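Local coordinates for Lmo0651 protein (Listeria monocytogenes serovar 1/2a, PDB 6EP3), which controls expression of the Listeria agr system and mediates virulence, probably as a DNA-binding transcriptional activator of the GntR family, at residues L25-H30 and L70-V75; R79-M84 and E208-A213; Y103-E108 and I141-N146. All blocks are in the same frame, centred on the assembly; numbering follows the deposited sequence.

Contact 1 (L25-H30 and L70-V75); sequences LVPNEH and LNDCIV
Leu70, the last residue of wing strand 67-70, fits its side chain and both backbone polar atoms against the type II turn Val26-Glu29. Its CG stands anti to the backbone N, and from there the CD2 methyl reaches the carbonyls of Leu25 and Val26 at the start of the turn. That methyl lies 3.4 Å from Leu25 O and 3.5 Å from Val26 O, with the CB of Leu25 alongside. Two backbone bonds fix the same residue. Leu70 O accepts from Asn28 N at a short 2.6 Å, the donor lying in the carbonyl plane. Leu70 N gives a longer bond of 3.2 Å to Glu29 O, coming in 27° above that carbonyl plane. Pro27 and Asn28 occupy the two middle positions of the turn, Asn28 with the positive phi (66°) that a type II turn needs at its third residue. The turn is closed by Glu29 N on Val26 O (3.3 Å), and the Glu29 side chain, extended through chi1 and chi2, runs alongside the turn so that OE1 accepts from Val26 N. Pro27 supplies the apolar edge: its CB packs 3.7 Å from Asp72 CA, and its CG faces Asp72 OD1. The other carboxylate oxygen, OD2, is engaged elsewhere, in a salt bridge with Arg79. As in other winged-helix domains, the wing is thus tied to the chain that follows the first helix. Leu70 and Leu25 both rest on Ile20 of helix 8-21, Asn71 bonds to Ser61 on strand 60-63, and beyond Cys73 the chain runs on toward helix 77-101.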
ATOM      1  N   LEU B  25      10.237   0.771 -22.632  1.00 92.50           N
ATOM      2  CA  LEU B  25       9.907  -0.547 -22.103  1.00 90.26           C
ATOM      3  C   LEU B  25       8.399  -0.605 -21.916  1.00 89.13           C
ATOM      4  O   LEU B  25       7.841   0.162 -21.124  1.00 92.38           O
ATOM      5  CB  LEU B  25      10.632  -0.807 -20.779  1.00 87.94           C
ATOM      6  CG  LEU B  25      12.147  -0.604 -20.783  1.00 87.46           C
ATOM      7  CD1 LEU B  25      12.770  -1.139 -19.511  1.00 84.18           C
ATOM      8  CD2 LEU B  25      12.761  -1.309 -21.991  1.00 87.07           C
ATOM      9  N   VAL B  26       7.747  -1.506 -22.645  1.00 87.25           N
ATOM     10  CA  VAL B  26       6.289  -1.603 -22.675  1.00 88.10           C
ATOM     11  C   VAL B  26       5.876  -2.540 -21.542  1.00 88.59           C
ATOM     12  O   VAL B  26       6.667  -3.413 -21.154  1.00 89.36           O
ATOM     13  CB  VAL B  26       5.792  -2.066 -24.056  1.00 91.91           C
ATOM     14  CG1 VAL B  26       6.061  -3.549 -24.275  1.00 92.19           C
ATOM     15  CG2 VAL B  26       4.334  -1.679 -24.296  1.00 92.13           C
ATOM     16  N   PRO B  27       4.685  -2.391 -20.959  1.00 84.68           N
ATOM     17  CA  PRO B  27       4.241  -3.357 -19.950  1.00 87.45           C
ATOM     18  C   PRO B  27       4.309  -4.798 -20.441  1.00 95.23           C
ATOM     19  O   PRO B  27       4.246  -5.079 -21.640  1.00100.35           O
ATOM     20  CB  PRO B  27       2.797  -2.935 -19.673  1.00 91.23           C
ATOM     21  CG  PRO B  27       2.807  -1.469 -19.895  1.00 89.34           C
ATOM     22  CD  PRO B  27       3.801  -1.210 -21.003  1.00 84.07           C
ATOM     23  N   ASN B  28       4.460  -5.708 -19.476  1.00 96.87           N
ATOM     24  CA  ASN B  28       4.583  -7.153 -19.657  1.00 92.68           C
ATOM     25  C   ASN B  28       5.858  -7.562 -20.380  1.00 92.70           C
ATOM     26  O   ASN B  28       5.994  -8.727 -20.765  1.00 93.70           O
ATOM     27  CB  ASN B  28       3.370  -7.744 -20.381  1.00 91.75           C
ATOM     28  CG  ASN B  28       2.071  -7.428 -19.678  1.00100.92           C
ATOM     29  OD1 ASN B  28       1.121  -6.942 -20.291  1.00110.30           O
ATOM     30  ND2 ASN B  28       2.024  -7.697 -18.378  1.00 96.50           N
ATOM     31  N   GLU B  29       6.801  -6.645 -20.568  1.00 96.16           N
ATOM     32  CA  GLU B  29       8.084  -6.974 -21.168  1.00102.68           C
ATOM     33  C   GLU B  29       9.060  -7.438 -20.094  1.00101.28           C
ATOM     34  O   GLU B  29       9.112  -6.873 -18.998  1.00 92.12           O
ATOM     35  CB  GLU B  29       8.651  -5.769 -21.920  1.00105.88           C
ATOM     36  CG  GLU B  29      10.098  -5.915 -22.350  1.00110.29           C
ATOM     37  CD  GLU B  29      10.642  -4.654 -22.987  1.00116.45           C
ATOM     38  OE1 GLU B  29       9.893  -3.658 -23.068  1.00117.71           O
ATOM     39  OE2 GLU B  29      11.818  -4.660 -23.408  1.00118.75           O
ATOM     40  N   HIS B  30       9.818  -8.485 -20.410  1.00107.18           N
ATOM     41  CA  HIS B  30      10.847  -8.987 -19.509  1.00102.27           C
ATOM     42  C   HIS B  30      12.060  -8.068 -19.579  1.00 93.15           C
ATOM     43  O   HIS B  30      12.606  -7.837 -20.662  1.00 93.84           O
ATOM     44  CB  HIS B  30      11.231 -10.418 -19.878  1.00107.66           C
ATOM     45  CG  HIS B  30      10.058 -11.333 -20.055  1.00114.33           C
ATOM     46  ND1 HIS B  30       9.275 -11.333 -21.190  1.00116.10           N
ATOM     47  CD2 HIS B  30       9.536 -12.279 -19.239  1.00115.14           C
ATOM     48  CE1 HIS B  30       8.321 -12.237 -21.065  1.00116.18           C
ATOM     49  NE2 HIS B  30       8.457 -12.826 -19.890  1.00114.69           N
ATOM     50  N   LEU B  70       7.739  -6.064 -16.277  1.00 77.09           N
ATOM     51  CA  LEU B  70       7.275  -4.709 -16.010  1.00 75.60           C
ATOM     52  C   LEU B  70       5.754  -4.676 -16.080  1.00 80.15           C
ATOM     53  O   LEU B  70       5.155  -5.229 -17.010  1.00 76.97           O
ATOM     54  CB  LEU B  70       7.879  -3.713 -17.001  1.00 74.91           C
ATOM     55  CG  LEU B  70       7.235  -2.324 -16.979  1.00 80.26           C
ATOM     56  CD1 LEU B  70       7.729  -1.545 -15.767  1.00 84.34           C
ATOM     57  CD2 LEU B  70       7.539  -1.570 -18.264  1.00 81.56           C
ATOM     58  N   ASN B  71       5.137  -4.040 -15.092  1.00 76.28           N
ATOM     59  CA  ASN B  71       3.689  -4.017 -14.956  1.00 66.91           C
ATOM     60  C   ASN B  71       3.083  -2.870 -15.758  1.00 68.58           C
ATOM     61  O   ASN B  71       3.778  -1.972 -16.240  1.00 71.55           O
ATOM     62  CB  ASN B  71       3.291  -3.905 -13.485  1.00 70.70           C
ATOM     63  CG  ASN B  71       3.715  -5.111 -12.675  1.00 80.10           C
ATOM     64  OD1 ASN B  71       3.664  -6.244 -13.154  1.00 89.55           O
ATOM     65  ND2 ASN B  71       4.141  -4.873 -11.441  1.00 76.29           N
ATOM     66  N   ASP B  72       1.763  -2.930 -15.927  1.00 72.48           N
ATOM     67  CA  ASP B  72       1.003  -1.873 -16.590  1.00 74.57           C
ATOM     68  C   ASP B  72       0.876  -0.712 -15.612  1.00 76.51           C
ATOM     69  O   ASP B  72       0.011  -0.714 -14.735  1.00 81.83           O
ATOM     70  CB  ASP B  72      -0.362  -2.382 -17.033  1.00 73.63           C
ATOM     71  CG  ASP B  72      -1.069  -1.420 -17.970  1.00 80.99           C
ATOM     72  OD1 ASP B  72      -0.503  -0.346 -18.266  1.00 88.57           O
ATOM     73  OD2 ASP B  72      -2.194  -1.737 -18.409  1.00 83.01           O
ATOM     74  N   CYS B  73       1.744   0.289 -15.765  1.00 70.05           N
ATOM     75  CA  CYS B  73       1.864   1.371 -14.800  1.00 74.13           C
ATOM     76  C   CYS B  73       1.280   2.690 -15.278  1.00 79.27           C
ATOM     77  O   CYS B  73       1.100   3.595 -14.457  1.00 85.66           O
ATOM     78  CB  CYS B  73       3.336   1.594 -14.427  1.00 79.93           C
ATOM     79  SG  CYS B  73       4.035   0.289 -13.422  1.00 91.11           S
ATOM     80  N   ILE B  74       0.980   2.830 -16.569  1.00 78.92           N
ATOM     81  CA  ILE B  74       0.470   4.100 -17.066  1.00 79.61           C
ATOM     82  C   ILE B  74      -0.928   4.326 -16.510  1.00 74.31           C
ATOM     83  O   ILE B  74      -1.745   3.400 -16.417  1.00 74.58           O
ATOM     84  CB  ILE B  74       0.501   4.141 -18.605  1.00 85.20           C
ATOM     85  CG1 ILE B  74       0.402   5.586 -19.095  1.00 84.51           C
ATOM     86  CG2 ILE B  74      -0.594   3.276 -19.215  1.00 89.31           C
ATOM     87  CD1 ILE B  74       1.615   6.423 -18.744  1.00 84.41           C
ATOM     88  N   VAL B  75      -1.191   5.555 -16.085  1.00 66.09           N
ATOM     89  CA  VAL B  75      -2.403   5.891 -15.353  1.00 59.78           C
ATOM     90  C   VAL B  75      -3.230   6.833 -16.214  1.00 64.72           C
ATOM     91  O   VAL B  75      -2.871   8.003 -16.394  1.00 72.01           O
ATOM     92  CB  VAL B  75      -2.074   6.527 -13.996  1.00 56.59           C
ATOM     93  CG1 VAL B  75      -3.340   6.957 -13.282  1.00 54.66           C
ATOM     94  CG2 VAL B  75      -1.266   5.559 -13.142  1.00 55.51           C
TER

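Contact 2 (R79-M84 and E208-A213); sequences RYVQLM and ELTIQA. With SO4 (sulfate ion), chain Q; EDO (1,2-ethanediol), chain L.
At the edge of the Arg79 guanidinium, in its plane, sits sulfate O3, gripped by NH2 at 2.7 Å and by NE at 3.1 Å; the same side chain bonds to Asp72 and to Ile74 O. The Tyr80 ring, its CG anti to the backbone N (chi1 -163°), leans inward so that CD2 meets the Ala213 CB at 3.9 Å. Its OH is hydrogen-bonded to ethanediol O2 at 2.9 Å. Residues 79-84 of helix 77-101 and 208-213 of helix 195-219 run antiparallel (166°), their segment axes 10.0 Å apart at closest approach. Where the backbones come nearest, Val81 crosses Thr210 at about a right angle, and the Thr210 CG2 lies 3.7 Å from Val81 CG2. Met84, bent at chi3, slides past Thr210 in the opposite direction and sets its CE 3.3 Å from Thr210 OG1. The Met84 SD touches the CB of Leu209. The join is mainly apolar, and its hydroxyls are satisfied by other partners: Thr210 OG1 by Phe206 O, Tyr80 OH by the diol. The sulfate, probably from the crystallisation liquor, would balance part of the Arg79 charge alongside Asp72; the ethanediol, probably of the same origin, is held by Tyr80, His133 and His134, perhaps where FCD domains bind effectors.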
ATOM      1  N   ARG B  79      -7.938   5.084 -13.877  1.00 42.52           N
ATOM      2  CA  ARG B  79      -7.015   4.637 -12.841  1.00 50.51           C
ATOM      3  C   ARG B  79      -6.662   5.775 -11.891  1.00 58.76           C
ATOM      4  O   ARG B  79      -6.514   5.557 -10.680  1.00 58.88           O
ATOM      5  CB  ARG B  79      -5.759   4.056 -13.484  1.00 45.51           C
ATOM      6  CG  ARG B  79      -6.009   2.727 -14.182  1.00 52.25           C
ATOM      7  CD  ARG B  79      -4.776   2.245 -14.921  1.00 56.08           C
ATOM      8  NE  ARG B  79      -5.046   1.016 -15.659  1.00 67.94           N
ATOM      9  CZ  ARG B  79      -4.114   0.286 -16.265  1.00 78.89           C
ATOM     10  NH1 ARG B  79      -2.842   0.662 -16.225  1.00 80.24           N
ATOM     11  NH2 ARG B  79      -4.456  -0.817 -16.917  1.00 77.76           N
ATOM     12  N   TYR B  80      -6.531   6.996 -12.421  1.00 50.33           N
ATOM     13  CA  TYR B  80      -6.322   8.162 -11.568  1.00 47.50           C
ATOM     14  C   TYR B  80      -7.450   8.303 -10.558  1.00 47.03           C
ATOM     15  O   TYR B  80      -7.205   8.519  -9.366  1.00 47.65           O
ATOM     16  CB  TYR B  80      -6.208   9.423 -12.428  1.00 50.36           C
ATOM     17  CG  TYR B  80      -5.597  10.619 -11.730  1.00 56.37           C
ATOM     18  CD1 TYR B  80      -4.218  10.791 -11.678  1.00 53.51           C
ATOM     19  CD2 TYR B  80      -6.400  11.588 -11.138  1.00 54.38           C
ATOM     20  CE1 TYR B  80      -3.656  11.890 -11.046  1.00 53.24           C
ATOM     21  CE2 TYR B  80      -5.845  12.691 -10.505  1.00 56.35           C
ATOM     22  CZ  TYR B  80      -4.476  12.836 -10.460  1.00 54.79           C
ATOM     23  OH  TYR B  80      -3.922  13.932  -9.831  1.00 54.93           O
ATOM     24  N   VAL B  81      -8.693   8.136 -11.014  1.00 49.62           N
ATOM     25  CA  VAL B  81      -9.838   8.251 -10.121  1.00 49.43           C
ATOM     26  C   VAL B  81      -9.860   7.109  -9.112  1.00 56.15           C
ATOM     27  O   VAL B  81     -10.270   7.304  -7.965  1.00 65.81           O
ATOM     28  CB  VAL B  81     -11.135   8.332 -10.953  1.00 55.60           C
ATOM     29  CG1 VAL B  81     -12.368   8.268 -10.065  1.00 50.55           C
ATOM     30  CG2 VAL B  81     -11.149   9.620 -11.758  1.00 62.19           C
ATOM     31  N   GLN B  82      -9.428   5.907  -9.506  1.00 55.90           N
ATOM     32  CA  GLN B  82      -9.352   4.798  -8.552  1.00 52.61           C
ATOM     33  C   GLN B  82      -8.346   5.097  -7.444  1.00 54.14           C
ATOM     34  O   GLN B  82      -8.616   4.874  -6.251  1.00 61.30           O
ATOM     35  CB  GLN B  82      -8.986   3.503  -9.279  1.00 45.50           C
ATOM     36  CG  GLN B  82     -10.115   2.938 -10.134  1.00 50.31           C
ATOM     37  CD  GLN B  82      -9.713   1.697 -10.905  1.00 55.56           C
ATOM     38  OE1 GLN B  82      -8.537   1.474 -11.180  1.00 65.69           O
ATOM     39  NE2 GLN B  82     -10.696   0.886 -11.267  1.00 61.32           N
ATOM     40  N   LEU B  83      -7.165   5.587  -7.829  1.00 49.24           N
ATOM     41  CA  LEU B  83      -6.174   6.021  -6.850  1.00 52.40           C
ATOM     42  C   LEU B  83      -6.743   7.104  -5.939  1.00 44.12           C
ATOM     43  O   LEU B  83      -6.525   7.083  -4.720  1.00 46.90           O
ATOM     44  CB  LEU B  83      -4.917   6.521  -7.564  1.00 42.52           C
ATOM     45  CG  LEU B  83      -4.265   5.462  -8.456  1.00 52.30           C
ATOM     46  CD1 LEU B  83      -3.058   6.018  -9.204  1.00 42.04           C
ATOM     47  CD2 LEU B  83      -3.875   4.233  -7.637  1.00 44.02           C
ATOM     48  N   MET B  84      -7.499   8.044  -6.514  1.00 48.93           N
ATOM     49  CA  MET B  84      -8.060   9.119  -5.703  1.00 50.61           C
ATOM     50  C   MET B  84      -9.138   8.607  -4.754  1.00 43.35           C
ATOM     51  O   MET B  84      -9.270   9.116  -3.637  1.00 42.95           O
ATOM     52  CB  MET B  84      -8.616  10.215  -6.608  1.00 44.44           C
ATOM     53  CG  MET B  84      -7.677  11.395  -6.761  1.00 69.37           C
ATOM     54  SD  MET B  84      -8.509  12.879  -7.341  1.00 76.78           S
ATOM     55  CE  MET B  84      -9.358  12.246  -8.777  1.00 64.60           C
ATOM     56  N   GLU B 208     -14.734  17.392  -7.091  1.00 57.31           N
ATOM     57  CA  GLU B 208     -14.406  18.375  -8.115  1.00 56.07           C
ATOM     58  C   GLU B 208     -13.103  18.017  -8.817  1.00 52.91           C
ATOM     59  O   GLU B 208     -12.989  18.165 -10.041  1.00 55.33           O
ATOM     60  CB  GLU B 208     -14.334  19.772  -7.504  1.00 57.29           C
ATOM     61  CG  GLU B 208     -13.946  20.863  -8.490  1.00 65.79           C
ATOM     62  CD  GLU B 208     -14.924  20.975  -9.646  1.00 70.23           C
ATOM     63  OE1 GLU B 208     -16.133  20.730  -9.435  1.00 68.02           O
ATOM     64  OE2 GLU B 208     -14.481  21.309 -10.766  1.00 65.43           O
ATOM     65  N   LEU B 209     -12.116  17.508  -8.073  1.00 48.77           N
ATOM     66  CA  LEU B 209     -10.873  17.132  -8.737  1.00 51.95           C
ATOM     67  C   LEU B 209     -11.045  15.890  -9.602  1.00 61.42           C
ATOM     68  O   LEU B 209     -10.365  15.755 -10.623  1.00 54.70           O
ATOM     69  CB  LEU B 209      -9.761  16.922  -7.713  1.00 49.34           C
ATOM     70  CG  LEU B 209      -9.383  18.174  -6.919  1.00 52.14           C
ATOM     71  CD1 LEU B 209      -8.476  17.836  -5.747  1.00 44.18           C
ATOM     72  CD2 LEU B 209      -8.721  19.186  -7.845  1.00 53.91           C
ATOM     73  N   THR B 210     -11.991  15.012  -9.257  1.00 53.00           N
ATOM     74  CA  THR B 210     -12.316  13.881 -10.119  1.00 50.38           C
ATOM     75  C   THR B 210     -12.957  14.356 -11.414  1.00 56.96           C
ATOM     76  O   THR B 210     -12.611  13.887 -12.511  1.00 60.42           O
ATOM     77  CB  THR B 210     -13.255  12.922  -9.382  1.00 48.90           C
ATOM     78  OG1 THR B 210     -12.589  12.378  -8.235  1.00 51.59           O
ATOM     79  CG2 THR B 210     -13.709  11.798 -10.294  1.00 48.04           C
ATOM     80  N   ILE B 211     -13.906  15.288 -11.301  1.00 54.43           N
ATOM     81  CA  ILE B 211     -14.501  15.886 -12.491  1.00 60.55           C
ATOM     82  C   ILE B 211     -13.418  16.489 -13.374  1.00 59.51           C
ATOM     83  O   ILE B 211     -13.405  16.288 -14.596  1.00 58.23           O
ATOM     84  CB  ILE B 211     -15.556  16.937 -12.097  1.00 60.38           C
ATOM     85  CG1 ILE B 211     -16.894  16.263 -11.804  1.00 68.56           C
ATOM     86  CG2 ILE B 211     -15.727  17.960 -13.208  1.00 57.35           C
ATOM     87  CD1 ILE B 211     -17.605  15.773 -13.046  1.00 74.46           C
ATOM     88  N   GLN B 212     -12.476  17.213 -12.769  1.00 60.44           N
ATOM     89  CA  GLN B 212     -11.426  17.832 -13.571  1.00 57.49           C
ATOM     90  C   GLN B 212     -10.489  16.790 -14.173  1.00 59.43           C
ATOM     91  O   GLN B 212     -10.002  16.975 -15.293  1.00 62.50           O
ATOM     92  CB  GLN B 212     -10.645  18.844 -12.735  1.00 54.44           C
ATOM     93  CG  GLN B 212     -11.435  20.089 -12.383  1.00 56.50           C
ATOM     94  CD  GLN B 212     -12.085  20.731 -13.594  1.00 62.66           C
ATOM     95  OE1 GLN B 212     -11.501  20.783 -14.681  1.00 61.68           O
ATOM     96  NE2 GLN B 212     -13.295  21.243 -13.408  1.00 66.54           N
ATOM     97  N   ALA B 213     -10.240  15.687 -13.462  1.00 65.82           N
ATOM     98  CA  ALA B 213      -9.432  14.611 -14.028  1.00 61.73           C
ATOM     99  C   ALA B 213     -10.093  14.038 -15.270  1.00 63.00           C
ATOM    100  O   ALA B 213      -9.416  13.701 -16.249  1.00 62.06           O
ATOM    101  CB  ALA B 213      -9.204  13.513 -12.990  1.00 62.50           C
TER
HETATM  102  S   SO4 Q 306      -7.876  -1.632 -15.393  1.00117.60           S
HETATM  103  O1  SO4 Q 306      -9.300  -1.590 -15.712  1.00119.69           O
HETATM  104  O2  SO4 Q 306      -7.489  -2.998 -15.053  1.00115.83           O
HETATM  105  O3  SO4 Q 306      -7.111  -1.179 -16.551  1.00115.17           O
HETATM  106  O4  SO4 Q 306      -7.609  -0.760 -14.253  1.00117.42           O
HETATM  107  C1  EDO L 301      -5.089  14.583  -5.380  1.00 59.04           C
HETATM  108  O1  EDO L 301      -5.600  15.678  -6.147  1.00 60.49           O
HETATM  109  C2  EDO L 301      -4.362  13.625  -6.316  1.00 66.65           C
HETATM  110  O2  EDO L 301      -3.311  14.333  -6.984  1.00 58.82           O

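Contact 3 (Y103-E108 and I141-N146); sequences YEMDLE and ISFAEN
Ser142 O takes one hydrogen bond, from Glu145 N at 2.7 Å, closing the type I turn Ser142-Glu145 at the end of helix 126-142; Glu145, the last residue of the turn, has positive phi. Round Phe143 the contact is mainly apolar. The Phe143 ring, CG anti to the carbonyl carbon, lies beneath Met105, whose CB stands 3.8 Å above the ring centre in a CH-pi contact only 2° off the normal. With the Met105 chain extended at chi2 (174°), SD passes obliquely beside the ring, 3.9 Å from Phe143 CD2, a Met-aromatic contact. Leu107 crosses the ring at about a right angle, with CD2 3.9 Å from Phe143 CZ, and Asp106 N comes 3.5 Å from Phe143 CE1. Farther out, the Glu145 carboxylate sits over one face of Tyr103, offset toward the rim and turned 71° from the ring plane; OE1 lies 3.0 Å from Tyr103 CD1, which is simply close packing. Asp106, at the N-cap of helix 107-123, uses OD2 to cap Lys109 N. The contact thus joins the start of helix 107-123 to the turn at the end of helix 126-142. Leu190 of helix 173-192 touches both Leu107 and Phe143, while Ala144 rests on Ala94 of helix 77-101.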
ATOM      1  N   TYR B 103      -8.122  12.465  19.304  1.00 76.65           N
ATOM      2  CA  TYR B 103      -6.701  12.712  19.125  1.00 77.81           C
ATOM      3  C   TYR B 103      -6.432  14.207  18.970  1.00 69.90           C
ATOM      4  O   TYR B 103      -7.328  15.006  18.684  1.00 75.99           O
ATOM      5  CB  TYR B 103      -6.165  11.953  17.910  1.00 70.55           C
ATOM      6  CG  TYR B 103      -6.271  10.453  18.027  1.00 71.29           C
ATOM      7  CD1 TYR B 103      -6.402   9.654  16.897  1.00 70.59           C
ATOM      8  CD2 TYR B 103      -6.230   9.833  19.268  1.00 71.96           C
ATOM      9  CE1 TYR B 103      -6.489   8.283  17.001  1.00 79.64           C
ATOM     10  CE2 TYR B 103      -6.317   8.463  19.384  1.00 77.06           C
ATOM     11  CZ  TYR B 103      -6.448   7.689  18.248  1.00 84.22           C
ATOM     12  OH  TYR B 103      -6.538   6.319  18.361  1.00 88.78           O
ATOM     13  N   GLU B 104      -5.167  14.573  19.135  1.00 68.22           N
ATOM     14  CA  GLU B 104      -4.713  15.945  18.952  1.00 74.99           C
ATOM     15  C   GLU B 104      -4.140  16.080  17.547  1.00 72.31           C
ATOM     16  O   GLU B 104      -3.044  15.586  17.265  1.00 71.75           O
ATOM     17  CB  GLU B 104      -3.668  16.286  20.009  1.00 79.91           C
ATOM     18  CG  GLU B 104      -3.577  17.743  20.390  1.00 95.05           C
ATOM     19  CD  GLU B 104      -2.571  17.968  21.500  1.00106.93           C
ATOM     20  OE1 GLU B 104      -1.368  18.093  21.191  1.00110.00           O
ATOM     21  OE2 GLU B 104      -2.980  17.993  22.682  1.00112.55           O
ATOM     22  N   MET B 105      -4.878  16.757  16.672  1.00 67.94           N
ATOM     23  CA  MET B 105      -4.431  16.957  15.301  1.00 62.74           C
ATOM     24  C   MET B 105      -3.398  18.074  15.242  1.00 65.13           C
ATOM     25  O   MET B 105      -3.616  19.163  15.781  1.00 64.78           O
ATOM     26  CB  MET B 105      -5.618  17.289  14.400  1.00 55.07           C
ATOM     27  CG  MET B 105      -6.738  16.267  14.438  1.00 63.00           C
ATOM     28  SD  MET B 105      -8.168  16.829  13.497  1.00 71.25           S
ATOM     29  CE  MET B 105      -9.415  16.887  14.778  1.00 78.91           C
ATOM     30  N   ASP B 106      -2.268  17.800  14.588  1.00 66.77           N
ATOM     31  CA  ASP B 106      -1.231  18.808  14.362  1.00 67.44           C
ATOM     32  C   ASP B 106      -1.738  19.788  13.308  1.00 61.59           C
ATOM     33  O   ASP B 106      -1.340  19.761  12.141  1.00 65.23           O
ATOM     34  CB  ASP B 106       0.077  18.157  13.931  1.00 75.57           C
ATOM     35  CG  ASP B 106       1.284  19.038  14.195  1.00 80.55           C
ATOM     36  OD1 ASP B 106       2.333  18.501  14.609  1.00 86.47           O
ATOM     37  OD2 ASP B 106       1.191  20.265  13.983  1.00 79.76           O
ATOM     38  N   LEU B 107      -2.643  20.673  13.734  1.00 53.40           N
ATOM     39  CA  LEU B 107      -3.237  21.632  12.808  1.00 54.39           C
ATOM     40  C   LEU B 107      -2.264  22.733  12.409  1.00 49.31           C
ATOM     41  O   LEU B 107      -2.484  23.392  11.384  1.00 53.27           O
ATOM     42  CB  LEU B 107      -4.493  22.252  13.424  1.00 59.00           C
ATOM     43  CG  LEU B 107      -5.627  21.266  13.701  1.00 59.14           C
ATOM     44  CD1 LEU B 107      -6.805  21.985  14.321  1.00 59.70           C
ATOM     45  CD2 LEU B 107      -6.044  20.562  12.417  1.00 47.59           C
ATOM     46  N   GLU B 108      -1.195  22.943  13.182  1.00 52.24           N
ATOM     47  CA  GLU B 108      -0.198  23.938  12.795  1.00 54.84           C
ATOM     48  C   GLU B 108       0.632  23.447  11.620  1.00 54.20           C
ATOM     49  O   GLU B 108       0.927  24.211  10.690  1.00 54.13           O
ATOM     50  CB  GLU B 108       0.701  24.265  13.982  1.00 57.96           C
ATOM     51  CG  GLU B 108      -0.028  24.904  15.141  1.00 62.67           C
ATOM     52  CD  GLU B 108       0.738  24.774  16.434  1.00 88.55           C
ATOM     53  OE1 GLU B 108       1.700  23.978  16.471  1.00 95.83           O
ATOM     54  OE2 GLU B 108       0.378  25.462  17.412  1.00101.30           O
ATOM     55  N   ILE B 141      -4.043  12.644   6.439  1.00 61.09           N
ATOM     56  CA  ILE B 141      -4.066  11.200   6.673  1.00 53.66           C
ATOM     57  C   ILE B 141      -3.284  10.841   7.930  1.00 60.42           C
ATOM     58  O   ILE B 141      -3.678   9.949   8.692  1.00 59.74           O
ATOM     59  CB  ILE B 141      -3.534  10.452   5.440  1.00 47.76           C
ATOM     60  CG1 ILE B 141      -4.456  10.708   4.253  1.00 48.86           C
ATOM     61  CG2 ILE B 141      -3.421   8.958   5.724  1.00 40.89           C
ATOM     62  CD1 ILE B 141      -4.092   9.941   3.027  1.00 51.71           C
ATOM     63  N   SER B 142      -2.168  11.529   8.170  1.00 55.56           N
ATOM     64  CA  SER B 142      -1.374  11.293   9.365  1.00 53.35           C
ATOM     65  C   SER B 142      -2.154  11.619  10.620  1.00 51.25           C
ATOM     66  O   SER B 142      -1.809  11.131  11.700  1.00 56.58           O
ATOM     67  CB  SER B 142      -0.100  12.136   9.328  1.00 46.96           C
ATOM     68  OG  SER B 142      -0.348  13.433   9.849  1.00 45.38           O
ATOM     69  N   PHE B 143      -3.200  12.438  10.499  1.00 53.49           N
ATOM     70  CA  PHE B 143      -4.061  12.654  11.658  1.00 55.61           C
ATOM     71  C   PHE B 143      -4.615  11.349  12.229  1.00 67.85           C
ATOM     72  O   PHE B 143      -5.031  11.323  13.392  1.00 71.57           O
ATOM     73  CB  PHE B 143      -5.207  13.604  11.304  1.00 55.26           C
ATOM     74  CG  PHE B 143      -4.774  15.038  11.132  1.00 52.24           C
ATOM     75  CD1 PHE B 143      -3.505  15.443  11.511  1.00 52.67           C
ATOM     76  CD2 PHE B 143      -5.641  15.977  10.597  1.00 60.12           C
ATOM     77  CE1 PHE B 143      -3.105  16.762  11.358  1.00 62.72           C
ATOM     78  CE2 PHE B 143      -5.251  17.291  10.441  1.00 62.46           C
ATOM     79  CZ  PHE B 143      -3.977  17.685  10.823  1.00 69.63           C
ATOM     80  N   ALA B 144      -4.625  10.262  11.452  1.00 61.11           N
ATOM     81  CA  ALA B 144      -5.046   8.970  11.982  1.00 63.80           C
ATOM     82  C   ALA B 144      -3.970   8.286  12.815  1.00 57.91           C
ATOM     83  O   ALA B 144      -4.276   7.296  13.486  1.00 54.82           O
ATOM     84  CB  ALA B 144      -5.467   8.029  10.848  1.00 61.87           C
ATOM     85  N   GLU B 145      -2.730   8.782  12.785  1.00 58.11           N
ATOM     86  CA  GLU B 145      -1.605   8.127  13.452  1.00 65.56           C
ATOM     87  C   GLU B 145      -1.439   6.691  12.959  1.00 63.75           C
ATOM     88  O   GLU B 145      -1.417   5.734  13.734  1.00 62.80           O
ATOM     89  CB  GLU B 145      -1.725   8.196  14.977  1.00 71.57           C
ATOM     90  CG  GLU B 145      -1.520   9.608  15.518  1.00 89.34           C
ATOM     91  CD  GLU B 145      -2.503   9.992  16.599  1.00 97.74           C
ATOM     92  OE1 GLU B 145      -3.599  10.471  16.248  1.00102.35           O
ATOM     93  OE2 GLU B 145      -2.177   9.821  17.793  1.00101.18           O
ATOM     94  N   ASN B 146      -1.324   6.556  11.637  1.00 62.28           N
ATOM     95  CA  ASN B 146      -1.171   5.257  10.987  1.00 48.78           C
ATOM     96  C   ASN B 146      -0.093   5.399   9.918  1.00 49.24           C
ATOM     97  O   ASN B 146      -0.371   5.707   8.746  1.00 61.22           O
ATOM     98  CB  ASN B 146      -2.493   4.773  10.393  1.00 47.06           C
ATOM     99  CG  ASN B 146      -2.552   3.273  10.274  1.00 56.44           C
ATOM    100  OD1 ASN B 146      -1.545   2.625   9.993  1.00 56.44           O
ATOM    101  ND2 ASN B 146      -3.736   2.708  10.482  1.00 55.14           N
TER

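Contact 2 is buried within the helical bundle, whereas contacts 1 and 3 are partly exposed and lie on opposite sides of the chain's centre, their own centres about 36 Å apart. Chemistry follows place: backbone hydrogen bonds hold the loops of contact 1, mainly apolar packing of Tyr, Met, Val, Thr and Ala side chains holds contact 2, and in contact 3 Phe143 of one segment packs under Met105 and beside Leu107 of the other. Arg79 bridges contacts 1 and 2 through its salt bridge to Asp72. Helix 77-101 carries contact 2 and also lies against contact 3; across the dimer, Gln82 O accepts a hydrogen bond, weak in one copy, from Asn146 ND2 of the second subunit.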